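Local coordinates for structural protein (unclassified Rudivirus, PDB 6WQ0), which self-assembles into the helical nucleocapsid of a rod-shaped archaeal virus, wrapping around the viral DNA and holding it in the A-form, at residues C[19-22]-C[23-27]; C[30-33]-C[34-38]. All blocks are in the same frame, centred on the assembly; numbering follows the deposited sequence.

Contact 1 of 2, residues C[19-22]-C[23-27]; sequences AKFT and AFSNP. With nucleotides of chain A; nucleotides of chain B.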
ATOM      1  N   ALA C  19      33.875 -14.633  51.140  1.00 14.27           N
ATOM      2  CA  ALA C  19      32.862 -13.699  50.663  1.00 14.27           C
ATOM      3  C   ALA C  19      33.501 -12.489  50.000  1.00 14.27           C
ATOM      4  O   ALA C  19      33.087 -12.067  48.915  1.00 14.27           O
ATOM      5  CB  ALA C  19      31.965 -13.264  51.817  1.00 14.27           C
ATOM      6  N   LYS C  20      34.530 -11.925  50.632  1.00 13.76           N
ATOM      7  CA  LYS C  20      35.176 -10.746  50.068  1.00 13.76           C
ATOM      8  C   LYS C  20      35.937 -11.080  48.791  1.00 13.76           C
ATOM      9  O   LYS C  20      35.987 -10.266  47.863  1.00 13.76           O
ATOM     10  CB  LYS C  20      36.101 -10.116  51.104  1.00 13.76           C
ATOM     11  CG  LYS C  20      35.379  -9.570  52.313  1.00 13.76           C
ATOM     12  CD  LYS C  20      34.408  -8.466  51.938  1.00 13.76           C
ATOM     13  CE  LYS C  20      35.088  -7.121  51.851  1.00 13.76           C
ATOM     14  NZ  LYS C  20      35.443  -6.606  53.184  1.00 13.76           N
ATOM     15  N   PHE C  21      36.530 -12.274  48.718  1.00 14.32           N
ATOM     16  CA  PHE C  21      37.237 -12.688  47.511  1.00 14.32           C
ATOM     17  C   PHE C  21      36.268 -12.913  46.359  1.00 14.32           C
ATOM     18  O   PHE C  21      36.558 -12.559  45.213  1.00 14.32           O
ATOM     19  CB  PHE C  21      38.048 -13.954  47.796  1.00 14.32           C
ATOM     20  CG  PHE C  21      39.095 -14.253  46.761  1.00 14.32           C
ATOM     21  CD1 PHE C  21      40.358 -13.703  46.856  1.00 14.32           C
ATOM     22  CD2 PHE C  21      38.815 -15.086  45.691  1.00 14.32           C
ATOM     23  CE1 PHE C  21      41.317 -13.971  45.903  1.00 14.32           C
ATOM     24  CE2 PHE C  21      39.771 -15.354  44.737  1.00 14.32           C
ATOM     25  CZ  PHE C  21      41.022 -14.800  44.846  1.00 14.32           C
ATOM     26  N   THR C  22      35.116 -13.522  46.642  1.00 14.51           N
ATOM     27  CA  THR C  22      34.101 -13.710  45.614  1.00 14.51           C
ATOM     28  C   THR C  22      33.540 -12.377  45.142  1.00 14.51           C
ATOM     29  O   THR C  22      33.232 -12.210  43.957  1.00 14.51           O
ATOM     30  CB  THR C  22      32.984 -14.599  46.151  1.00 14.51           C
ATOM     31  OG1 THR C  22      33.537 -15.847  46.580  1.00 14.51           O
ATOM     32  CG2 THR C  22      31.952 -14.866  45.080  1.00 14.51           C
ATOM     33  N   ALA C  23      33.395 -11.415  46.055  1.00 14.76           N
ATOM     34  CA  ALA C  23      32.934 -10.090  45.663  1.00 14.76           C
ATOM     35  C   ALA C  23      33.957  -9.390  44.778  1.00 14.76           C
ATOM     36  O   ALA C  23      33.601  -8.790  43.760  1.00 14.76           O
ATOM     37  CB  ALA C  23      32.630  -9.250  46.901  1.00 14.76           C
ATOM     38  N   PHE C  24      35.236  -9.456  45.150  1.00 14.58           N
ATOM     39  CA  PHE C  24      36.270  -8.759  44.391  1.00 14.58           C
ATOM     40  C   PHE C  24      36.516  -9.369  43.016  1.00 14.58           C
ATOM     41  O   PHE C  24      37.130  -8.717  42.171  1.00 14.58           O
ATOM     42  CB  PHE C  24      37.573  -8.728  45.192  1.00 14.58           C
ATOM     43  CG  PHE C  24      38.616  -7.808  44.625  1.00 14.58           C
ATOM     44  CD1 PHE C  24      38.404  -6.442  44.579  1.00 14.58           C
ATOM     45  CD2 PHE C  24      39.812  -8.309  44.141  1.00 14.58           C
ATOM     46  CE1 PHE C  24      39.356  -5.601  44.055  1.00 14.58           C
ATOM     47  CE2 PHE C  24      40.769  -7.470  43.619  1.00 14.58           C
ATOM     48  CZ  PHE C  24      40.540  -6.116  43.575  1.00 14.58           C
ATOM     49  N   SER C  25      36.063 -10.596  42.766  1.00 15.58           N
ATOM     50  CA  SER C  25      36.209 -11.192  41.444  1.00 15.58           C
ATOM     51  C   SER C  25      35.185 -10.680  40.443  1.00 15.58           C
ATOM     52  O   SER C  25      35.288 -11.011  39.259  1.00 15.58           O
ATOM     53  CB  SER C  25      36.118 -12.712  41.536  1.00 15.58           C
ATOM     54  OG  SER C  25      36.931 -13.199  42.583  1.00 15.58           O
ATOM     55  N   ASN C  26      34.205  -9.903  40.887  1.00 15.80           N
ATOM     56  CA  ASN C  26      33.276  -9.260  39.973  1.00 15.80           C
ATOM     57  C   ASN C  26      34.040  -8.300  39.064  1.00 15.80           C
ATOM     58  O   ASN C  26      34.988  -7.648  39.512  1.00 15.80           O
ATOM     59  CB  ASN C  26      32.209  -8.504  40.769  1.00 15.80           C
ATOM     60  CG  ASN C  26      30.903  -8.350  40.021  1.00 15.80           C
ATOM     61  OD1 ASN C  26      30.691  -7.371  39.312  1.00 15.80           O
ATOM     62  ND2 ASN C  26      30.007  -9.305  40.202  1.00 15.80           N
ATOM     63  N   PRO C  27      33.671  -8.193  37.786  1.00 15.55           N
ATOM     64  CA  PRO C  27      34.384  -7.245  36.913  1.00 15.55           C
ATOM     65  C   PRO C  27      34.237  -5.801  37.357  1.00 15.55           C
ATOM     66  O   PRO C  27      35.229  -5.064  37.421  1.00 15.55           O
ATOM     67  CB  PRO C  27      33.744  -7.496  35.541  1.00 15.55           C
ATOM     68  CG  PRO C  27      33.124  -8.831  35.639  1.00 15.55           C
ATOM     69  CD  PRO C  27      32.675  -8.980  37.043  1.00 15.55           C
TER
ATOM     70  P    DT A 150      39.262  -4.372  49.586  1.00 13.61           P
ATOM     71  OP1  DT A 150      37.854  -4.735  49.377  1.00 13.61           O
ATOM     72  OP2  DT A 150      39.616  -3.088  50.211  1.00 13.61           O
ATOM     73  O5'  DT A 150      39.995  -5.542  50.397  1.00 13.61           O
ATOM     74  C5'  DT A 150      39.435  -6.071  51.594  1.00 13.61           C
ATOM     75  C4'  DT A 150      39.647  -7.576  51.665  1.00 13.61           C
ATOM     76  O4'  DT A 150      40.932  -7.937  51.107  1.00 13.61           O
ATOM     77  C3'  DT A 150      39.710  -8.166  53.052  1.00 13.61           C
ATOM     78  O3'  DT A 150      38.423  -8.283  53.599  1.00 13.61           O
ATOM     79  C2'  DT A 150      40.304  -9.529  52.739  1.00 13.61           C
ATOM     80  C1'  DT A 150      41.349  -9.168  51.686  1.00 13.61           C
ATOM     81  N1   DT A 150      42.705  -9.001  52.255  1.00 13.61           N
ATOM     82  C2   DT A 150      43.381 -10.102  52.720  1.00 13.61           C
ATOM     83  O2   DT A 150      42.937 -11.231  52.677  1.00 13.61           O
ATOM     84  N3   DT A 150      44.605  -9.840  53.242  1.00 13.61           N
ATOM     85  C4   DT A 150      45.219  -8.621  53.337  1.00 13.61           C
ATOM     86  O4   DT A 150      46.332  -8.491  53.819  1.00 13.61           O
ATOM     87  C5   DT A 150      44.460  -7.507  52.838  1.00 13.61           C
ATOM     88  C7   DT A 150      45.024  -6.122  52.900  1.00 13.61           C
ATOM     89  C6   DT A 150      43.255  -7.749  52.325  1.00 13.61           C
TER
ATOM     90  P    DT B 143      32.845  -5.721  55.588  1.00 13.41           P
ATOM     91  OP1  DT B 143      33.199  -6.612  54.474  1.00 13.41           O
ATOM     92  OP2  DT B 143      33.649  -5.709  56.820  1.00 13.41           O
ATOM     93  O5'  DT B 143      32.778  -4.228  55.047  1.00 13.41           O
ATOM     94  C5'  DT B 143      32.010  -3.918  53.906  1.00 13.41           C
ATOM     95  C4'  DT B 143      32.229  -2.480  53.480  1.00 13.41           C
ATOM     96  O4'  DT B 143      31.688  -1.577  54.469  1.00 13.41           O
ATOM     97  C3'  DT B 143      33.668  -2.052  53.357  1.00 13.41           C
ATOM     98  O3'  DT B 143      34.213  -2.512  52.132  1.00 13.41           O
ATOM     99  C2'  DT B 143      33.512  -0.537  53.377  1.00 13.41           C
ATOM    100  C1'  DT B 143      32.397  -0.350  54.411  1.00 13.41           C
ATOM    101  N1   DT B 143      32.896  -0.012  55.777  1.00 13.41           N
ATOM    102  C2   DT B 143      33.195   1.290  56.082  1.00 13.41           C
ATOM    103  O2   DT B 143      33.074   2.206  55.295  1.00 13.41           O
ATOM    104  N3   DT B 143      33.644   1.486  57.350  1.00 13.41           N
ATOM    105  C4   DT B 143      33.817   0.538  58.324  1.00 13.41           C
ATOM    106  O4   DT B 143      34.223   0.818  59.440  1.00 13.41           O
ATOM    107  C5   DT B 143      33.484  -0.803  57.943  1.00 13.41           C
ATOM    108  C7   DT B 143      33.644  -1.923  58.920  1.00 13.41           C
ATOM    109  C6   DT B 143      33.043  -1.011  56.706  1.00 13.41           C
TER
ATOM    110  P    DA A 151      38.192  -8.089  55.174  1.00 14.46           P
ATOM    111  OP1  DA A 151      36.742  -8.020  55.390  1.00 14.46           O
ATOM    112  OP2  DA A 151      39.060  -7.003  55.649  1.00 14.46           O
ATOM    113  O5'  DA A 151      38.764  -9.420  55.831  1.00 14.46           O
ATOM    114  C5'  DA A 151      38.119 -10.663  55.638  1.00 14.46           C
ATOM    115  C4'  DA A 151      38.892 -11.770  56.331  1.00 14.46           C
ATOM    116  O4'  DA A 151      40.198 -11.869  55.743  1.00 14.46           O
ATOM    117  C3'  DA A 151      39.148 -11.549  57.812  1.00 14.46           C
ATOM    118  O3'  DA A 151      38.102 -12.097  58.567  1.00 14.46           O
ATOM    119  C2'  DA A 151      40.438 -12.317  58.060  1.00 14.46           C
ATOM    120  C1'  DA A 151      41.140 -12.259  56.717  1.00 14.46           C
ATOM    121  N9   DA A 151      42.273 -11.343  56.663  1.00 14.46           N
ATOM    122  C8   DA A 151      42.296 -10.087  56.138  1.00 14.46           C
ATOM    123  N7   DA A 151      43.466  -9.511  56.211  1.00 14.46           N
ATOM    124  C5   DA A 151      44.265 -10.461  56.816  1.00 14.46           C
ATOM    125  C6   DA A 151      45.619 -10.469  57.176  1.00 14.46           C
ATOM    126  N6   DA A 151      46.441  -9.445  56.965  1.00 14.46           N
ATOM    127  N1   DA A 151      46.102 -11.577  57.767  1.00 14.46           N
ATOM    128  C2   DA A 151      45.276 -12.596  57.988  1.00 14.46           C
ATOM    129  N3   DA A 151      43.994 -12.707  57.681  1.00 14.46           N
ATOM    130  C4   DA A 151      43.545 -11.592  57.097  1.00 14.46           C
TER
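S25 folds its hydroxyl back onto the helix turn that carries F21. With OG beside its own backbone N (chi1 -47°), S25 OG donates to F21 O at 2.7 Å. The S25 N bond to the same oxygen is weak, at 3.2 Å. F21 O thus accepts from both the hydroxyl and, weakly, the backbone N of S25. S25 OG also lies obliquely off the F21 ring, 4.1 Å from CD2. F21 and F24 both swing CG away from the backbone N, and each residue packs on a DNA sugar. This is the C-terminal end of helix 10-24. One residue earlier the bonding is regular, with F24 N to K20 O at 2.9 Å. N26 then sits at the N-cap of helix 27-48, where its OD1 makes a weak bond to T28 N. K20 reaches the DNA by bending at chi2, chi3 and chi4. K20 NZ donates to OP1 of DT143 in chain B (2.6 Å) and to OP1 of DA151 in chain A (2.9 Å). One ammonium so links phosphates of both strands, consistent with coordination of the DNA phosphates by positively charged residues. A weak third bond, 3.4 Å long, runs from K20 NZ to O3' of DT150 in chain A.

Contact 2 of 2, residues C[30-33]-C[34-38]; sequences ASTI and LTNVA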
ATOM      1  N   ALA C  30      36.104  -5.063  41.059  1.00 14.98           N
ATOM      2  CA  ALA C  30      37.556  -4.979  40.944  1.00 14.98           C
ATOM      3  C   ALA C  30      37.971  -3.803  40.076  1.00 14.98           C
ATOM      4  O   ALA C  30      38.889  -3.051  40.425  1.00 14.98           O
ATOM      5  CB  ALA C  30      38.106  -6.285  40.377  1.00 14.98           C
ATOM      6  N   SER C  31      37.303  -3.631  38.935  1.00 15.25           N
ATOM      7  CA  SER C  31      37.642  -2.550  38.020  1.00 15.25           C
ATOM      8  C   SER C  31      37.503  -1.191  38.692  1.00 15.25           C
ATOM      9  O   SER C  31      38.414  -0.362  38.626  1.00 15.25           O
ATOM     10  CB  SER C  31      36.754  -2.637  36.783  1.00 15.25           C
ATOM     11  OG  SER C  31      36.722  -1.410  36.085  1.00 15.25           O
ATOM     12  N   THR C  32      36.368  -0.945  39.350  1.00 15.09           N
ATOM     13  CA  THR C  32      36.134   0.338  39.999  1.00 15.09           C
ATOM     14  C   THR C  32      37.145   0.590  41.107  1.00 15.09           C
ATOM     15  O   THR C  32      37.721   1.679  41.196  1.00 15.09           O
ATOM     16  CB  THR C  32      34.708   0.387  40.548  1.00 15.09           C
ATOM     17  OG1 THR C  32      33.791   0.001  39.522  1.00 15.09           O
ATOM     18  CG2 THR C  32      34.361   1.780  41.018  1.00 15.09           C
ATOM     19  N   ILE C  33      37.391  -0.413  41.952  1.00 14.19           N
ATOM     20  CA  ILE C  33      38.301  -0.215  43.078  1.00 14.19           C
ATOM     21  C   ILE C  33      39.707   0.095  42.583  1.00 14.19           C
ATOM     22  O   ILE C  33      40.346   1.055  43.032  1.00 14.19           O
ATOM     23  CB  ILE C  33      38.285  -1.440  44.009  1.00 14.19           C
ATOM     24  CG1 ILE C  33      36.900  -1.630  44.621  1.00 14.19           C
ATOM     25  CG2 ILE C  33      39.310  -1.288  45.113  1.00 14.19           C
ATOM     26  CD1 ILE C  33      36.838  -2.737  45.631  1.00 14.19           C
ATOM     27  N   LEU C  34      40.211  -0.704  41.640  1.00 14.45           N
ATOM     28  CA  LEU C  34      41.583  -0.520  41.186  1.00 14.45           C
ATOM     29  C   LEU C  34      41.742   0.764  40.383  1.00 14.45           C
ATOM     30  O   LEU C  34      42.743   1.473  40.533  1.00 14.45           O
ATOM     31  CB  LEU C  34      42.028  -1.736  40.377  1.00 14.45           C
ATOM     32  CG  LEU C  34      42.056  -3.051  41.158  1.00 14.45           C
ATOM     33  CD1 LEU C  34      42.452  -4.205  40.268  1.00 14.45           C
ATOM     34  CD2 LEU C  34      42.981  -2.949  42.352  1.00 14.45           C
ATOM     35  N   THR C  35      40.765   1.091  39.537  1.00 15.12           N
ATOM     36  CA  THR C  35      40.829   2.338  38.787  1.00 15.12           C
ATOM     37  C   THR C  35      40.799   3.545  39.716  1.00 15.12           C
ATOM     38  O   THR C  35      41.481   4.544  39.467  1.00 15.12           O
ATOM     39  CB  THR C  35      39.681   2.390  37.781  1.00 15.12           C
ATOM     40  OG1 THR C  35      39.918   1.436  36.742  1.00 15.12           O
ATOM     41  CG2 THR C  35      39.560   3.763  37.164  1.00 15.12           C
ATOM     42  N   ASN C  36      40.036   3.465  40.810  1.00 15.16           N
ATOM     43  CA  ASN C  36      39.965   4.586  41.740  1.00 15.16           C
ATOM     44  C   ASN C  36      41.244   4.732  42.552  1.00 15.16           C
ATOM     45  O   ASN C  36      41.680   5.855  42.824  1.00 15.16           O
ATOM     46  CB  ASN C  36      38.758   4.421  42.660  1.00 15.16           C
ATOM     47  CG  ASN C  36      37.566   5.222  42.202  1.00 15.16           C
ATOM     48  OD1 ASN C  36      37.605   6.446  42.175  1.00 15.16           O
ATOM     49  ND2 ASN C  36      36.504   4.538  41.829  1.00 15.16           N
ATOM     50  N   VAL C  37      41.870   3.619  42.950  1.00 14.72           N
ATOM     51  CA  VAL C  37      43.078   3.711  43.768  1.00 14.72           C
ATOM     52  C   VAL C  37      44.363   3.764  42.949  1.00 14.72           C
ATOM     53  O   VAL C  37      45.448   3.807  43.539  1.00 14.72           O
ATOM     54  CB  VAL C  37      43.204   2.549  44.777  1.00 14.72           C
ATOM     55  CG1 VAL C  37      42.002   2.502  45.693  1.00 14.72           C
ATOM     56  CG2 VAL C  37      43.401   1.229  44.062  1.00 14.72           C
ATOM     57  N   ALA C  38      44.282   3.750  41.619  1.00 14.60           N
ATOM     58  CA  ALA C  38      45.498   3.788  40.806  1.00 14.60           C
ATOM     59  C   ALA C  38      46.397   4.995  41.063  1.00 14.60           C
ATOM     60  O   ALA C  38      47.608   4.793  41.265  1.00 14.60           O
ATOM     61  CB  ALA C  38      45.119   3.682  39.328  1.00 14.60           C
TER
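A chi1 of -70° sets T35 OG1 beside its own backbone N, within bonding distance of S31 O. The N36 chi1 of -98° lies away from the usual staggered values, and it carries the amide back alongside T32. N36 ND2 then bonds to T32 O at 3.2 Å, approaching from above the carbonyl plane. N36 N reaches the same oxygen at 2.9 Å from the opposite face. T32 CG2 lies beside the amide, 3.6 Å from N36 ND2, and the two side chains point the same way. T32 OG1 turns back to T28 O. At S31 O, T35 N gives the regular helix bond of 2.9 Å, and T35 OG1 adds a weak one at 3.0 Å. This is the early part of helix 27-48, with i to i+4 bonding throughout. L34 and V37 lay carbon on the backbone instead: L34 CG is 3.3 Å from A30 O, and V37 CG2 is 3.2 Å from I33 O. I33 packs on a DNA sugar and V37 on a phosphate, while L34 meets S25 of the third subunit. N36 packs on A23 of the second subunit. The chemistry is therefore divided around the helix: apolar I33 and V37 meet the DNA, consistent with its desolvation, while T32, T35 and N36 spend hydrogen-bond donors on the helix's own carbonyls.

Overall arrangement
Contact 1 ends helix 10-24 and contact 2 lies in the following helix 27-48. Their centres are 13 Å apart. F24 joins them. F24 O is 3.2 Å from A30 CB. On its ring, F24 CE1 is 4.1 Å from I33 CD1. Both contacts meet DNA, but differently. Contact 1 supplies the charge of K20 and aromatic side chains, and contact 2 supplies aliphatic side chains. The two also pair between subunits. K20 packs on V37 of the second subunit, and F21 on A38 of the third. The two successive helices thus line the DNA and pack against neighbouring subunits.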